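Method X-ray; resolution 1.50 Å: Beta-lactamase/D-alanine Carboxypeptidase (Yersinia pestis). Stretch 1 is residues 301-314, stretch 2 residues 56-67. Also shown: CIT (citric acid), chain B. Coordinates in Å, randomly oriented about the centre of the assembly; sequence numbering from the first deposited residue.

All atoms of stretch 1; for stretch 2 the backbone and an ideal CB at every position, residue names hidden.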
# COMPACT_ATOMS: atom_id res chain seq x y z
N GLN A 301 4.13 8.84 -1.66
CA GLN A 301 3.50 7.87 -2.54
C GLN A 301 3.68 6.42 -2.12
O GLN A 301 4.49 6.09 -1.23
CB GLN A 301 3.96 8.09 -4.01
CG GLN A 301 5.48 8.10 -4.25
CD GLN A 301 6.11 6.70 -4.42
OE1 GLN A 301 5.48 5.66 -4.15
NE2 GLN A 301 7.34 6.67 -4.89
N LYS A 302 2.88 5.55 -2.73
CA LYS A 302 3.06 4.11 -2.60
C LYS A 302 2.59 3.45 -3.89
O LYS A 302 1.57 3.84 -4.45
CB LYS A 302 2.26 3.53 -1.43
CG LYS A 302 2.46 2.01 -1.25
CD LYS A 302 3.90 1.69 -0.77
CE LYS A 302 4.22 0.19 -0.80
NZ LYS A 302 4.67 -0.27 -2.16
N THR A 303 3.37 2.48 -4.35
CA THR A 303 3.07 1.70 -5.55
C THR A 303 2.51 0.32 -5.17
O THR A 303 2.74 -0.19 -4.07
CB THR A 303 4.36 1.46 -6.36
OG1 THR A 303 5.34 0.83 -5.52
CG2 THR A 303 4.94 2.76 -6.88
N GLY A 304 1.79 -0.30 -6.09
CA GLY A 304 1.31 -1.65 -5.86
C GLY A 304 1.07 -2.38 -7.16
O GLY A 304 0.71 -1.78 -8.17
N GLY A 305 1.27 -3.69 -7.13
CA GLY A 305 1.00 -4.50 -8.29
C GLY A 305 0.79 -5.94 -7.87
O GLY A 305 1.62 -6.49 -7.15
N GLY A 306 -0.31 -6.55 -8.30
CA GLY A 306 -0.50 -7.98 -8.12
C GLY A 306 -1.84 -8.45 -8.64
O GLY A 306 -2.79 -7.69 -8.67
N GLY A 307 -1.89 -9.71 -9.06
CA GLY A 307 -3.13 -10.33 -9.51
C GLY A 307 -3.80 -9.61 -10.67
O GLY A 307 -5.03 -9.60 -10.77
N GLY A 308 -3.01 -8.99 -11.54
CA GLY A 308 -3.56 -8.30 -12.70
C GLY A 308 -3.91 -6.85 -12.44
O GLY A 308 -4.35 -6.14 -13.35
N PHE A 309 -3.70 -6.40 -11.19
CA PHE A 309 -3.95 -5.00 -10.81
C PHE A 309 -2.64 -4.26 -10.63
O PHE A 309 -1.66 -4.83 -10.14
CB PHE A 309 -4.71 -4.91 -9.48
CG PHE A 309 -6.16 -5.30 -9.58
CD1 PHE A 309 -7.15 -4.33 -9.75
CD2 PHE A 309 -6.52 -6.64 -9.55
CE1 PHE A 309 -8.48 -4.69 -9.86
CE2 PHE A 309 -7.85 -7.01 -9.66
CZ PHE A 309 -8.83 -6.03 -9.82
N ILE A 310 -2.65 -2.98 -10.99
CA ILE A 310 -1.60 -2.06 -10.55
C ILE A 310 -2.26 -0.84 -9.90
O ILE A 310 -3.32 -0.37 -10.34
CB ILE A 310 -0.64 -1.63 -11.67
CG1 ILE A 310 -1.39 -1.07 -12.90
CG2 ILE A 310 0.30 -2.80 -12.04
CD1 ILE A 310 -0.43 -0.45 -13.91
N THR A 311 -1.64 -0.35 -8.83
CA THR A 311 -2.20 0.76 -8.08
C THR A 311 -1.12 1.75 -7.74
O THR A 311 0.06 1.42 -7.66
CB THR A 311 -2.85 0.29 -6.74
OG1 THR A 311 -1.94 -0.57 -6.06
CG2 THR A 311 -4.14 -0.48 -6.99
N TYR A 312 -1.53 3.00 -7.55
CA TYR A 312 -0.59 4.03 -7.16
C TYR A 312 -1.35 5.10 -6.41
O TYR A 312 -2.46 5.50 -6.80
CB TYR A 312 0.08 4.60 -8.40
CG TYR A 312 1.16 5.65 -8.17
CD1 TYR A 312 2.28 5.37 -7.36
CD2 TYR A 312 1.07 6.92 -8.76
CE1 TYR A 312 3.27 6.32 -7.17
CE2 TYR A 312 2.07 7.87 -8.57
CZ TYR A 312 3.16 7.57 -7.77
OH TYR A 312 4.16 8.51 -7.56
N MSE A 313 -0.74 5.59 -5.34
CA MSE A 313 -1.29 6.73 -4.62
C MSE A 313 -0.18 7.76 -4.49
O MSE A 313 0.94 7.41 -4.10
CB MSE A 313 -1.78 6.32 -3.22
CG MSE A 313 -2.40 7.48 -2.46
SE MSE A 313 -3.18 6.97 -0.77
CE MSE A 313 -4.52 5.72 -1.42
N ALA A 314 -0.48 9.00 -4.85
CA ALA A 314 0.52 10.07 -4.77
C ALA A 314 -0.15 11.26 -4.14
O ALA A 314 -1.26 11.64 -4.52
CB ALA A 314 1.02 10.43 -6.18
N UNK A 56 -16.78 -0.97 -7.80
CA UNK A 56 -16.04 -2.09 -8.39
C UNK A 56 -14.98 -2.58 -7.40
O UNK A 56 -14.25 -1.78 -6.80
CB UNK A 56 -15.39 -1.68 -9.71
N UNK A 57 -14.91 -3.90 -7.21
CA UNK A 57 -13.90 -4.44 -6.30
C UNK A 57 -12.55 -4.45 -7.01
O UNK A 57 -12.45 -4.78 -8.20
CB UNK A 57 -14.28 -5.85 -5.83
N UNK A 58 -11.52 -4.11 -6.26
CA UNK A 58 -10.16 -4.07 -6.79
C UNK A 58 -9.22 -4.74 -5.79
O UNK A 58 -9.54 -4.82 -4.59
CB UNK A 58 -9.72 -2.63 -7.07
N UNK A 59 -8.08 -5.22 -6.27
CA UNK A 59 -6.97 -5.56 -5.38
C UNK A 59 -6.09 -4.33 -5.24
O UNK A 59 -5.58 -3.81 -6.25
CB UNK A 59 -6.17 -6.75 -5.91
N UNK A 60 -5.90 -3.84 -4.02
CA UNK A 60 -5.02 -2.68 -3.87
C UNK A 60 -3.55 -3.07 -3.78
O UNK A 60 -2.67 -2.20 -3.78
CB UNK A 60 -5.41 -1.88 -2.62
N UNK A 61 -3.28 -4.37 -3.72
CA UNK A 61 -1.91 -4.87 -3.65
C UNK A 61 -1.17 -4.13 -2.53
O UNK A 61 -1.72 -3.98 -1.45
CB UNK A 61 -1.19 -4.69 -4.99
N UNK A 62 0.05 -3.65 -2.79
CA UNK A 62 0.89 -3.14 -1.70
C UNK A 62 0.47 -1.80 -1.08
O UNK A 62 1.11 -1.31 -0.14
CB UNK A 62 2.32 -3.00 -2.22
N UNK A 63 -0.61 -1.19 -1.57
CA UNK A 63 -1.19 -0.07 -0.81
C UNK A 63 -1.55 -0.61 0.58
O UNK A 63 -1.59 0.13 1.57
CB UNK A 63 -2.41 0.52 -1.51
N UNK A 64 -1.77 -1.93 0.65
CA UNK A 64 -2.02 -2.64 1.91
C UNK A 64 -0.98 -2.27 2.97
O UNK A 64 -1.32 -2.10 4.14
CB UNK A 64 -2.01 -4.15 1.68
N UNK A 65 0.28 -2.13 2.56
CA UNK A 65 1.36 -1.83 3.52
C UNK A 65 1.13 -0.52 4.27
O UNK A 65 1.50 -0.40 5.44
CB UNK A 65 2.70 -1.77 2.79
N UNK A 66 0.51 0.46 3.61
CA UNK A 66 0.20 1.74 4.29
C UNK A 66 -0.79 1.54 5.42
O UNK A 66 -0.74 2.22 6.45
CB UNK A 66 -0.36 2.76 3.30
N UNK A 67 -1.71 0.60 5.23
CA UNK A 67 -2.67 0.28 6.29
C UNK A 67 -2.02 -0.52 7.43
O UNK A 67 -2.35 -0.32 8.59
CB UNK A 67 -3.85 -0.51 5.71
C1 CIT B . 6.56 -5.21 -8.69
O1 CIT B . 5.59 -5.56 -9.41
O2 CIT B . 7.46 -6.03 -8.48
C2 CIT B . 6.66 -3.82 -8.10
C3 CIT B . 6.14 -3.83 -6.65
O7 CIT B . 7.03 -4.67 -5.87
C4 CIT B . 4.72 -4.40 -6.58
C5 CIT B . 4.18 -4.39 -5.16
O3 CIT B . 2.95 -4.38 -4.94
O4 CIT B . 4.97 -4.39 -4.19
C6 CIT B . 6.20 -2.42 -6.11
O5 CIT B . 5.36 -1.58 -6.49
O6 CIT B . 7.13 -2.10 -5.32

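Stretch 1 is a beta hairpin, with strands 301-306 and 309-314 joined by a type I' turn. Stretch 2 crosses one face of it.

Position 56 has nothing of stretch 1 within 5.5 Å of its ideal CB. The hairpin does not restrict the choice. It is Ser-56, bonded elsewhere in the structure.

Position 57 points sideways, and its CB is also clear of stretch 1. Many residues would suit. It is Leu-57; its backbone O lies 4.2 Å from Phe-309 CZ.

Position 58 also points sideways, but its ideal CB is 3.7 Å from Phe-309 CE1. An aromatic neighbour favours an apolar side chain; valine, leucine or isoleucine would all be reasonable. The residue is Ile-58. Its CB packs 3.7 Å from Phe-309 CE1, and its C lies over one face of the ring.

At position 59 the CB sits beside Phe-309 CD2, with Gly-306 O 4.5 Å from that CB. The turn beyond offers carbonyl groups. A long side chain with an apolar stem and a donor at its end would suit, so lysine, arginine or glutamine. It is Arg-59. Its CB lies 3.6 Å from Phe-309 CD2, and the chain runs on past the turn. Arg-59 NE reaches Gly-307 O through water 1, with 2.8 Å from NE to the water O and 2.6 Å from the water O to Gly-307 O. An ideal CB on Gly-307 would come 2.9 Å from Arg-59 CD, a clash, so the glycine leaves room for this stem.

Position 60 points away from the hairpin. Its ideal CB is 4.8 Å from Thr-311 CG2, so many side chains would do, apolar ones among them. Its backbone does more: Thr-311 OG1 donates a hydrogen bond to the O of this residue, 2.9 Å long. The residue is Ile-60.

Position 61 points straight at the glycine strand. Its ideal CB is 3.4 Å from Gly-305 N and 3.9 Å from Gly-306 N. Phi/psi of 51/-133 suits glycine best and is unusual for a residue with a CB; the tight approach leaves room for little more than a methyl. The residue that accepts this backbone is Ala-61, whose methyl group packs against the backbone of 304-306.

Position 62 has its CB near Thr-303 O and Lys-302 NZ, with a citrate oxygen nearby. A small polar residue fits: serine, threonine or cysteine. It is Ser-62. Its OG donates to CIT O3 (2.6 Å), which also accepts from Gly-305 N (2.8 Å). The citrate probably comes from the crystallisation liquor.

Position 63 starts sideways, between Thr-311 and Lys-302. A branched or flexible apolar chain could turn in. Ile-63 does: its CD1 lies 3.9 Å from Lys-302 CG and 4.3 Å from Met-313 CB.

Position 64 is out of contact. It is Thr-64, whose OG1 donates to Ala-61 O (2.7 Å).

The ideal CB of position 65 lies 4.4 Å from Lys-302 CE; a long chain could run alongside. Lys-65 does, and its NZ donates to Ser-62 OG (2.9 Å).

Position 66 points toward Lys-302, whose aliphatic stem favours leucine, isoleucine or methionine. Leu-66 CD1 packs 3.6 Å from Lys-302 CB.

Position 67 is out of reach, and is Met-67, a selenomethionine.

Stretch 2, residues 56-67: SLIRIASITKLM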
# COMPACT_ATOMS: atom_id res chain seq x y z
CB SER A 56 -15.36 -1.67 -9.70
OG SER A 56 -16.31 -1.46 -10.72
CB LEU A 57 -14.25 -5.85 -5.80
CG LEU A 57 -13.68 -6.19 -4.42
CD1 LEU A 57 -14.38 -5.36 -3.34
CD2 LEU A 57 -13.79 -7.69 -4.10
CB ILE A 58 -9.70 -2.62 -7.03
CG1 ILE A 58 -9.65 -1.82 -5.71
CG2 ILE A 58 -10.62 -1.92 -8.03
CD1 ILE A 58 -9.22 -0.36 -5.90
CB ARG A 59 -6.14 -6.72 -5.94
CG ARG A 59 -6.94 -8.00 -6.18
CD ARG A 59 -6.01 -9.15 -6.53
NE ARG A 59 -6.70 -10.36 -6.98
CZ ARG A 59 -6.99 -11.40 -6.20
NH1 ARG A 59 -6.67 -11.40 -4.90
NH2 ARG A 59 -7.58 -12.46 -6.72
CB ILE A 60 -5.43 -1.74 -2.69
CG1 ILE A 60 -5.15 -2.40 -1.33
CG2 ILE A 60 -6.91 -1.34 -2.82
CD1 ILE A 60 -5.43 -1.44 -0.15
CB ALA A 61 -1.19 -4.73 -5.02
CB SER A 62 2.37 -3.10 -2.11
OG SER A 62 2.83 -4.42 -2.37
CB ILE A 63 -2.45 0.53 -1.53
CG1 ILE A 63 -2.09 1.05 -2.93
CG2 ILE A 63 -3.05 1.64 -0.72
CD1 ILE A 63 -1.02 2.10 -2.96
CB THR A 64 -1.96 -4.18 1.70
OG1 THR A 64 -3.05 -4.59 0.87
CG2 THR A 64 -2.06 -4.93 3.05
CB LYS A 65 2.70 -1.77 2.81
CG LYS A 65 3.14 -3.12 2.24
CD LYS A 65 4.53 -3.04 1.64
CE LYS A 65 5.07 -4.41 1.22
NZ LYS A 65 4.26 -5.02 0.11
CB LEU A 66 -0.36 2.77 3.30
CG LEU A 66 0.51 3.05 2.06
CD1 LEU A 66 -0.15 4.15 1.22
CD2 LEU A 66 1.92 3.45 2.50
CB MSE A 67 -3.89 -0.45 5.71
CG MSE A 67 -4.65 0.44 4.72
SE MSE A 67 -6.24 -0.34 3.99
CE MSE A 67 -6.61 1.02 2.61
O HOH W 1 -7.01 -10.96 -9.68
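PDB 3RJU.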